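Local atomic coordinates of probable nitrite reductase [nad(p)h] small subunit NIRD (Mycobacterium tuberculosis, PDB entry 4AIV), a protein that probably serves as the small subunit required for activity of the NADH-dependent nitrite reductase NirBD, which reduces nitrite to ammonium, and has a Rieske-like fold. Residues 14-19 and 37-42; 29-34 and 113-118; 70-75 and 83-88. One frame throughout, in Å; residues are numbered along the deposited sequence.

Contact 1 of 3, residues 14-19 and 37-42; sequences CAYDHL and LFRLDD
A cation-pi stack of Arg39 on Tyr16 joins the 3-10 turn after strand 7-15 to the end of strand 34-39, two strands that are not neighbours in the antiparallel sheet of the Rieske-like domain. The guanidinium lies flat on one face of the phenol ring, with centres 3.9 Å apart and planes 15° from parallel, although the two side chains cross at about a right angle. Tyr16 CE2 sits over the middle of the guanidinium, 3.3 Å from Arg39 CZ, while NH1 lies above the ring but displaced toward its rim. Behind the charged group, Arg39 CD adds an off-centre CH-pi contact, 4.2 Å from the ring centroid of Tyr16. The arginine chain is extended from CG to NE, which carries the guanidinium away from its strand to the turn. There Arg39 NH1 also donates to Tyr16 O at 3.0 Å, a weak and strongly bent bond with an angle of 124° at the hydrogen; the same carbonyl accepts from Leu19 N inside the turn. The phenol hydroxyl comes close to Arg39 NE without a suitable angle, and is hydrogen-bonded instead to Gly43 O, a bond that would help hold that end of the ring. Along the arginine's aliphatic part the contact is apolar. Leu19 runs past Arg39 in the opposite direction, its CD2 3.7 Å from Arg39 CB, and the same methyl meets Leu37 CD2 at 4.0 Å. Leu19 and Leu37 are buried, whereas Tyr16 and Arg39 are partly exposed. Ile111 of strand 110-117 touches Tyr16, Leu19 and Leu37, and Val25 of strand 25-28 packs on both leucines, which thus meet side chains of both strands.

Contact 2 of 3, residues 29-34 and 113-118; sequences LDDGSQ and VARVAV
Arg115 grips Asp30 side-on with two nitrogens, one to each carboxylate oxygen. Arg115 NE donates to Asp30 OD1 at 2.7 Å and Arg115 NH2 to Asp30 OD2 at 2.8 Å, both nearly straight and each on the syn lone pair of its oxygen. Carboxylate and guanidinium are nearly coplanar, 17° apart, and both oxygens lie within about 5° of the guanidinium plane. Asp31 approaches differently: its CB lies over the guanidinium face toward the rim, and Asp31 CG is 3.4 Å from Arg115 CD, the two planes almost parallel but offset. Asp31 OD2 is 3.8 Å from Arg115 NE, a long salt bridge resting on charge alone. The three residues form a salt-bridge network tying the 29-34 loop to strand 110-117.

Arg115 CG lies between the backbone N and the carbonyl carbon (chi1 64°), and the chain extends from there to NE. Asp31 OD1 accepts from Ser33 N at 3.0 Å, forming an Asx turn, and from Ser33 OG at 2.7 Å. A type I turn from Leu29 to Gly32 sets Asp30 and Asp31 at its central positions, one for the edge and one for the face of the guanidinium. On the apolar side of the contact, Leu29 CD2 packs on Val113 CG1 at 3.8 Å, while Leu29 CD1 reaches Arg115 CB. The turn links strands 25-28 and 34-39; Tyr101 of strand 100-105 packs on Leu29 and Val113, with Thr11 of strand 7-15 also touching Leu29.

Contact 3 of 3, residues 70-75 and 83-88; sequences GRAMVQ and FALDDG
Arg71, at the start of strand 71-75, reaches across the hairpin to two aspartates in the turn after strand 82-84. From CB the chain leaves with CG anti to the backbone N (chi1 -168°) and stays extended as far as NE. At NE it passes the methyl of the partner strand: Arg71 NE is 3.7 Å from Ala84 CB, which lies over one face of the guanidinium. Arg71 NE also gives a weak bond to Asp86 OD2, 3.4 Å away. Arg71 NH2 donates to Asp86 OD1 at 3.0 Å, in the guanidinium plane and on a syn lone pair, with an angle of 164°. Arg71 NH2 also forms a salt bridge with Asp87 OD2 at 2.9 Å, so it lies between two carboxylates, each tilted 62° from the guanidinium. Asp87 has a further partner in Ser89 OG, which bonds its OD1.

Beside this polar bridge the backbones pair as an antiparallel hairpin, part of the three-stranded sheet 64-68, 71-75, 82-84 of the Rieske-like domain. Val74 and Phe83 make the hydrogen-bonded pair, each N to the other's O at 2.9 Å, and Met73 faces Ala84 as the non-hydrogen-bonded pair. Beyond the end of strand 82-84, Leu85 N still donates to Ala72 O at 3.0 Å. That oxygen also takes a bond from a water, which in turn weakly accepts from Asp86 N. On the face opposite Met73 and Ala84, that of Val74 and Phe83, Leu85 CD2 packs on Val74 CG1 at 3.8 Å, and Phe38 of strand 34-39 packs on both.

The two aspartates lie close together at the surface, where their charges would be expected to repel; the shared arginine probably offsets this and links the turn electrostatically to the hairpin's first strand.

Contacts 1 and 2 both reach the six-stranded antiparallel sheet, at its adjacent strands 7-15 and 110-117; their centres are 19 Å apart, yet Leu37 CD1 and Val113 CG2 touch. Contact 3 lies in the separate three-stranded sheet, 16 Å from contact 1 between centres. Phe38 and Leu40 bridge these two, so the end of strand 34-39 and the residue after it pack against the three-stranded sheet. Contacts 2 and 3 lie on opposite sides of the chain's centre, about 11 Å apart at their nearest atoms. Along the chain, the segments of contacts 1 and 2 alternate, contact 1 closes before contact 3 opens, and contact 2 encloses contact 3, bringing the C-terminal strand back to an early loop of the Rieske-like fold.

Contact 1 of 3, residues 14-19 and 37-42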
loop_
_atom_site.group_PDB
_atom_site.type_symbol
_atom_site.label_atom_id
_atom_site.label_comp_id
_atom_site.label_asym_id
_atom_site.label_seq_id
_atom_site.Cartn_x
_atom_site.Cartn_y
_atom_site.Cartn_z
ATOM N N CYS A 14 5.325 0.807 -11.945
ATOM C CA CYS A 14 5.122 -0.058 -13.105
ATOM C C CYS A 14 4.034 0.483 -13.998
ATOM O O CYS A 14 3.404 1.490 -13.669
ATOM C CB CYS A 14 4.726 -1.475 -12.660
ATOM S SG CYS A 14 3.193 -1.616 -11.670
ATOM N N ALA A 15 3.817 -0.203 -15.121
ATOM C CA ALA A 15 2.680 0.079 -15.990
ATOM C C ALA A 15 1.402 -0.348 -15.276
ATOM O O ALA A 15 1.369 -1.383 -14.603
ATOM C CB ALA A 15 2.816 -0.657 -17.324
ATOM N N TYR A 16 0.357 0.466 -15.414
ATOM C CA TYR A 16 -0.925 0.195 -14.779
ATOM C C TYR A 16 -1.456 -1.185 -15.134
ATOM O O TYR A 16 -1.916 -1.928 -14.261
ATOM C CB TYR A 16 -1.947 1.250 -15.191
ATOM C CG TYR A 16 -3.286 1.125 -14.489
ATOM C CD1 TYR A 16 -3.419 1.455 -13.144
ATOM C CD2 TYR A 16 -4.417 0.688 -15.174
ATOM C CE1 TYR A 16 -4.649 1.357 -12.492
ATOM C CE2 TYR A 16 -5.646 0.580 -14.529
ATOM C CZ TYR A 16 -5.756 0.920 -13.189
ATOM O OH TYR A 16 -6.971 0.822 -12.540
ATOM N N ASP A 17 -1.384 -1.530 -16.416
ATOM C CA ASP A 17 -1.927 -2.803 -16.889
ATOM C C ASP A 17 -1.063 -4.021 -16.528
ATOM O O ASP A 17 -1.369 -5.147 -16.926
ATOM C CB ASP A 17 -2.219 -2.760 -18.403
ATOM C CG ASP A 17 -0.980 -2.509 -19.245
ATOM O OD1 ASP A 17 0.151 -2.766 -18.771
ATOM O OD2 ASP A 17 -1.141 -2.063 -20.404
ATOM N N HIS A 18 0.019 -3.799 -15.789
ATOM C CA HIS A 18 0.862 -4.912 -15.348
ATOM C C HIS A 18 0.529 -5.329 -13.914
ATOM O O HIS A 18 0.967 -6.374 -13.443
ATOM C CB HIS A 18 2.350 -4.572 -15.511
ATOM C CG HIS A 18 2.813 -4.639 -16.935
ATOM N ND1 HIS A 18 4.112 -4.337 -17.316
ATOM C CD2 HIS A 18 2.165 -4.978 -18.070
ATOM C CE1 HIS A 18 4.231 -4.490 -18.620
ATOM N NE2 HIS A 18 3.056 -4.880 -19.106
ATOM N N LEU A 19 -0.268 -4.512 -13.232
ATOM C CA LEU A 19 -0.704 -4.818 -11.870
ATOM C C LEU A 19 -2.099 -5.438 -11.880
ATOM O O LEU A 19 -3.061 -4.805 -12.324
ATOM C CB LEU A 19 -0.705 -3.537 -11.027
ATOM C CG LEU A 19 -0.724 -3.681 -9.509
ATOM C CD1 LEU A 19 0.396 -4.628 -9.057
ATOM C CD2 LEU A 19 -0.564 -2.307 -8.846
ATOM N N LEU A 37 2.180 -2.122 -2.581
ATOM C CA LEU A 37 1.326 -1.450 -3.561
ATOM C C LEU A 37 0.219 -2.376 -4.060
ATOM O O LEU A 37 0.488 -3.511 -4.458
ATOM C CB LEU A 37 2.168 -0.974 -4.752
ATOM C CG LEU A 37 1.414 -0.329 -5.935
ATOM C CD1 LEU A 37 0.792 1.042 -5.559
ATOM C CD2 LEU A 37 2.330 -0.200 -7.158
ATOM N N PHE A 38 -1.019 -1.884 -4.046
ATOM C CA PHE A 38 -2.177 -2.657 -4.491
ATOM C C PHE A 38 -3.032 -1.847 -5.478
ATOM O O PHE A 38 -3.277 -0.659 -5.267
ATOM C CB PHE A 38 -3.078 -2.998 -3.296
ATOM C CG PHE A 38 -2.384 -3.739 -2.177
ATOM C CD1 PHE A 38 -1.716 -3.047 -1.171
ATOM C CD2 PHE A 38 -2.426 -5.127 -2.117
ATOM C CE1 PHE A 38 -1.101 -3.731 -0.125
ATOM C CE2 PHE A 38 -1.805 -5.822 -1.073
ATOM C CZ PHE A 38 -1.140 -5.122 -0.084
ATOM N N ARG A 39 -3.510 -2.500 -6.531
ATOM C CA ARG A 39 -4.586 -1.954 -7.359
ATOM C C ARG A 39 -5.909 -2.638 -6.969
ATOM O O ARG A 39 -5.955 -3.857 -6.778
ATOM C CB ARG A 39 -4.273 -2.167 -8.842
ATOM C CG ARG A 39 -5.466 -2.093 -9.790
ATOM C CD ARG A 39 -5.004 -2.269 -11.238
ATOM N NE ARG A 39 -6.124 -2.379 -12.170
ATOM C CZ ARG A 39 -5.997 -2.569 -13.481
ATOM N NH1 ARG A 39 -4.793 -2.665 -14.035
ATOM N NH2 ARG A 39 -7.081 -2.658 -14.238
ATOM N N LEU A 40 -6.980 -1.859 -6.829
ATOM C CA LEU A 40 -8.282 -2.420 -6.463
ATOM C C LEU A 40 -9.212 -2.514 -7.672
ATOM O O LEU A 40 -8.931 -1.941 -8.727
ATOM C CB LEU A 40 -8.948 -1.575 -5.372
ATOM C CG LEU A 40 -8.111 -1.278 -4.121
ATOM C CD1 LEU A 40 -8.941 -0.532 -3.086
ATOM C CD2 LEU A 40 -7.530 -2.563 -3.517
ATOM N N ASP A 41 -10.326 -3.225 -7.505
ATOM C CA ASP A 41 -11.325 -3.360 -8.566
ATOM C C ASP A 41 -11.882 -2.039 -9.062
ATOM O O ASP A 41 -12.199 -1.914 -10.248
ATOM C CB ASP A 41 -12.470 -4.276 -8.138
ATOM C CG ASP A 41 -12.065 -5.742 -8.132
ATOM O OD1 ASP A 41 -11.079 -6.093 -8.830
ATOM O OD2 ASP A 41 -12.728 -6.535 -7.428
ATOM N N ASP A 42 -12.001 -1.054 -8.172
ATOM C CA ASP A 42 -12.489 0.269 -8.583
ATOM C C ASP A 42 -11.439 1.071 -9.374
ATOM O O ASP A 42 -11.674 2.224 -9.754
ATOM C CB ASP A 42 -13.031 1.068 -7.386
ATOM C CG ASP A 42 -11.923 1.688 -6.510
ATOM O OD1 ASP A 42 -10.722 1.367 -6.680
ATOM O OD2 ASP A 42 -12.272 2.515 -5.636
#

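Contact 2 of 3, residues 29-34 and 113-118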
loop_
_atom_site.group_PDB
_atom_site.type_symbol
_atom_site.label_atom_id
_atom_site.label_comp_id
_atom_site.label_asym_id
_atom_site.label_seq_id
_atom_site.Cartn_x
_atom_site.Cartn_y
_atom_site.Cartn_z
ATOM N N LEU A 29 11.196 2.702 -2.655
ATOM C CA LEU A 29 11.222 4.125 -2.980
ATOM C C LEU A 29 12.657 4.652 -2.998
ATOM O O LEU A 29 13.594 3.956 -2.595
ATOM C CB LEU A 29 10.357 4.935 -2.015
ATOM C CG LEU A 29 8.899 4.488 -1.852
ATOM C CD1 LEU A 29 8.143 5.447 -0.913
ATOM C CD2 LEU A 29 8.200 4.364 -3.217
ATOM N N ASP A 30 12.816 5.885 -3.463
ATOM C CA ASP A 30 14.136 6.472 -3.683
ATOM C C ASP A 30 15.003 6.494 -2.416
ATOM O O ASP A 30 16.229 6.369 -2.496
ATOM C CB ASP A 30 13.972 7.888 -4.231
ATOM C CG ASP A 30 13.540 8.862 -3.169
ATOM O OD1 ASP A 30 12.407 8.717 -2.636
ATOM O OD2 ASP A 30 14.346 9.757 -2.843
ATOM N N ASP A 31 14.372 6.626 -1.248
ATOM C CA ASP A 31 15.125 6.707 0.008
ATOM C C ASP A 31 15.252 5.353 0.709
ATOM O O ASP A 31 15.752 5.272 1.828
ATOM C CB ASP A 31 14.495 7.731 0.956
ATOM C CG ASP A 31 13.213 7.228 1.588
ATOM O OD1 ASP A 31 12.566 6.326 1.006
ATOM O OD2 ASP A 31 12.840 7.743 2.663
ATOM N N GLY A 32 14.786 4.292 0.057
ATOM C CA GLY A 32 14.876 2.964 0.634
ATOM C C GLY A 32 13.640 2.487 1.377
ATOM O O GLY A 32 13.600 1.331 1.814
ATOM N N SER A 33 12.636 3.356 1.533
ATOM C CA SER A 33 11.359 2.935 2.122
ATOM C C SER A 33 10.789 1.767 1.317
ATOM O O SER A 33 10.905 1.737 0.087
ATOM C CB SER A 33 10.336 4.079 2.118
ATOM O OG SER A 33 10.862 5.241 2.723
ATOM N N GLN A 34 10.186 0.812 2.016
ATOM C CA GLN A 34 9.592 -0.352 1.377
ATOM C C GLN A 34 8.100 -0.199 1.457
ATOM O O GLN A 34 7.552 0.098 2.524
ATOM C CB GLN A 34 9.979 -1.646 2.091
ATOM C CG GLN A 34 11.437 -1.822 2.357
ATOM C CD GLN A 34 11.674 -3.122 3.075
ATOM O OE1 GLN A 34 10.822 -4.018 3.036
ATOM N NE2 GLN A 34 12.814 -3.237 3.746
ATOM N N VAL A 113 4.451 6.087 -6.857
ATOM C CA VAL A 113 4.278 6.196 -5.422
ATOM C C VAL A 113 5.224 7.262 -4.903
ATOM O O VAL A 113 6.407 7.284 -5.266
ATOM C CB VAL A 113 4.602 4.859 -4.710
ATOM C CG1 VAL A 113 4.452 5.016 -3.197
ATOM C CG2 VAL A 113 3.717 3.738 -5.233
ATOM N N ALA A 114 4.714 8.148 -4.054
ATOM C CA ALA A 114 5.540 9.224 -3.528
ATOM C C ALA A 114 5.908 8.987 -2.077
ATOM O O ALA A 114 5.206 8.298 -1.339
ATOM C CB ALA A 114 4.819 10.563 -3.659
ATOM N N ARG A 115 7.034 9.549 -1.670
ATOM C CA ARG A 115 7.269 9.765 -0.256
ATOM C C ARG A 115 7.314 11.270 -0.101
ATOM O O ARG A 115 7.692 11.992 -1.030
ATOM C CB ARG A 115 8.580 9.134 0.213
ATOM C CG ARG A 115 9.798 9.751 -0.426
ATOM C CD ARG A 115 11.042 9.557 0.409
ATOM N NE ARG A 115 12.199 10.062 -0.316
ATOM C CZ ARG A 115 12.953 11.087 0.070
ATOM N NH1 ARG A 115 12.696 11.723 1.205
ATOM N NH2 ARG A 115 13.980 11.463 -0.683
ATOM N N VAL A 116 6.913 11.751 1.065
ATOM C CA VAL A 116 6.874 13.178 1.307
ATOM C C VAL A 116 8.165 13.602 1.981
ATOM O O VAL A 116 8.558 13.030 3.002
ATOM C CB VAL A 116 5.654 13.569 2.173
ATOM C CG1 VAL A 116 5.712 15.042 2.545
ATOM C CG2 VAL A 116 4.365 13.246 1.440
ATOM N N ALA A 117 8.841 14.583 1.391
ATOM C CA ALA A 117 10.061 15.120 1.977
ATOM C C ALA A 117 9.902 16.611 2.270
ATOM O O ALA A 117 8.931 17.240 1.835
ATOM C CB ALA A 117 11.254 14.871 1.056
ATOM N N VAL A 118 10.861 17.171 2.999
ATOM C CA VAL A 118 10.843 18.595 3.331
ATOM C C VAL A 118 11.465 19.459 2.230
ATOM O O VAL A 118 11.011 20.585 1.985
ATOM C CB VAL A 118 11.579 18.860 4.648
ATOM C CG1 VAL A 118 10.775 18.293 5.808
ATOM C CG2 VAL A 118 13.002 18.243 4.598
#

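Contact 3 of 3, residues 70-75 and 83-88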
loop_
_atom_site.group_PDB
_atom_site.type_symbol
_atom_site.label_atom_id
_atom_site.label_comp_id
_atom_site.label_asym_id
_atom_site.label_seq_id
_atom_site.Cartn_x
_atom_site.Cartn_y
_atom_site.Cartn_z
ATOM N N GLY A 70 -17.328 -1.989 4.149
ATOM C CA GLY A 70 -17.188 -1.213 2.928
ATOM C C GLY A 70 -15.826 -0.562 2.758
ATOM O O GLY A 70 -15.533 0.026 1.715
ATOM N N ARG A 71 -14.984 -0.671 3.780
ATOM C CA ARG A 71 -13.691 0.006 3.775
ATOM C C ARG A 71 -12.575 -0.914 3.280
ATOM O O ARG A 71 -12.376 -2.002 3.821
ATOM C CB ARG A 71 -13.373 0.513 5.175
ATOM C CG ARG A 71 -12.223 1.471 5.224
ATOM C CD ARG A 71 -12.281 2.265 6.491
ATOM N NE ARG A 71 -11.137 3.152 6.600
ATOM C CZ ARG A 71 -10.752 3.715 7.736
ATOM N NH1 ARG A 71 -11.430 3.471 8.852
ATOM N NH2 ARG A 71 -9.689 4.508 7.755
ATOM N N ALA A 72 -11.857 -0.472 2.246
ATOM C CA ALA A 72 -10.822 -1.290 1.620
ATOM C C ALA A 72 -9.668 -1.544 2.591
ATOM O O ALA A 72 -9.179 -0.632 3.264
ATOM C CB ALA A 72 -10.314 -0.623 0.349
ATOM N N MET A 73 -9.235 -2.788 2.681
ATOM C CA MET A 73 -8.160 -3.092 3.605
ATOM C C MET A 73 -7.299 -4.224 3.103
ATOM O O MET A 73 -7.650 -4.907 2.143
ATOM C CB MET A 73 -8.714 -3.398 5.010
ATOM C CG MET A 73 -9.804 -4.475 5.060
ATOM S SD MET A 73 -9.194 -6.172 4.888
ATOM C CE MET A 73 -10.523 -7.085 5.682
ATOM N N VAL A 74 -6.155 -4.403 3.750
ATOM C CA VAL A 74 -5.327 -5.575 3.517
ATOM C C VAL A 74 -5.119 -6.293 4.856
ATOM O O VAL A 74 -4.890 -5.654 5.891
ATOM C CB VAL A 74 -3.966 -5.194 2.867
ATOM C CG1 VAL A 74 -3.205 -4.198 3.740
ATOM C CG2 VAL A 74 -3.120 -6.442 2.598
ATOM N N GLN A 75 -5.228 -7.616 4.843
ATOM C CA GLN A 75 -4.925 -8.396 6.033
ATOM C C GLN A 75 -3.503 -8.913 5.976
ATOM O O GLN A 75 -3.087 -9.479 4.970
ATOM C CB GLN A 75 -5.911 -9.548 6.199
ATOM C CG GLN A 75 -7.246 -9.079 6.721
ATOM C CD GLN A 75 -8.218 -10.211 6.896
ATOM O OE1 GLN A 75 -8.430 -11.007 5.977
ATOM N NE2 GLN A 75 -8.816 -10.302 8.087
ATOM N N PHE A 83 -5.590 -3.732 7.905
ATOM C CA PHE A 83 -5.104 -2.359 7.794
ATOM C C PHE A 83 -5.847 -1.631 6.670
ATOM O O PHE A 83 -5.868 -2.097 5.530
ATOM C CB PHE A 83 -3.590 -2.331 7.530
ATOM C CG PHE A 83 -2.765 -2.888 8.666
ATOM C CD1 PHE A 83 -2.546 -4.253 8.774
ATOM C CD2 PHE A 83 -2.216 -2.045 9.633
ATOM C CE1 PHE A 83 -1.792 -4.779 9.819
ATOM C CE2 PHE A 83 -1.459 -2.565 10.680
ATOM C CZ PHE A 83 -1.247 -3.938 10.770
ATOM N N ALA A 84 -6.450 -0.491 7.001
ATOM C CA ALA A 84 -7.150 0.336 6.016
ATOM C C ALA A 84 -6.179 0.864 4.956
ATOM O O ALA A 84 -5.119 1.401 5.290
ATOM C CB ALA A 84 -7.852 1.491 6.712
ATOM N N LEU A 85 -6.530 0.719 3.676
ATOM C CA LEU A 85 -5.611 1.136 2.609
ATOM C C LEU A 85 -5.587 2.658 2.444
ATOM O O LEU A 85 -4.619 3.224 1.915
ATOM C CB LEU A 85 -5.940 0.419 1.284
ATOM C CG LEU A 85 -5.624 -1.088 1.250
ATOM C CD1 LEU A 85 -6.168 -1.763 -0.028
ATOM C CD2 LEU A 85 -4.124 -1.322 1.370
ATOM N N ASP A 86 -6.635 3.329 2.922
ATOM C CA ASP A 86 -6.728 4.776 2.750
ATOM C C ASP A 86 -5.829 5.572 3.704
ATOM O O ASP A 86 -5.246 6.577 3.307
ATOM C CB ASP A 86 -8.190 5.283 2.770
ATOM C CG ASP A 86 -8.905 5.033 4.105
ATOM O OD1 ASP A 86 -8.293 4.494 5.051
ATOM O OD2 ASP A 86 -10.093 5.401 4.206
ATOM N N ASP A 87 -5.685 5.111 4.944
ATOM C CA ASP A 87 -4.863 5.842 5.907
ATOM C C ASP A 87 -3.877 4.967 6.691
ATOM O O ASP A 87 -3.230 5.441 7.623
ATOM C CB ASP A 87 -5.741 6.654 6.862
ATOM C CG ASP A 87 -6.649 5.782 7.717
ATOM O OD1 ASP A 87 -6.507 4.535 7.714
ATOM O OD2 ASP A 87 -7.519 6.357 8.403
ATOM N N GLY A 88 -3.787 3.690 6.331
ATOM C CA GLY A 88 -2.851 2.786 6.980
ATOM C C GLY A 88 -3.203 2.364 8.399
ATOM O O GLY A 88 -2.459 1.597 9.015
HETATM O O HOH W 1 -9.490 2.116 2.852
#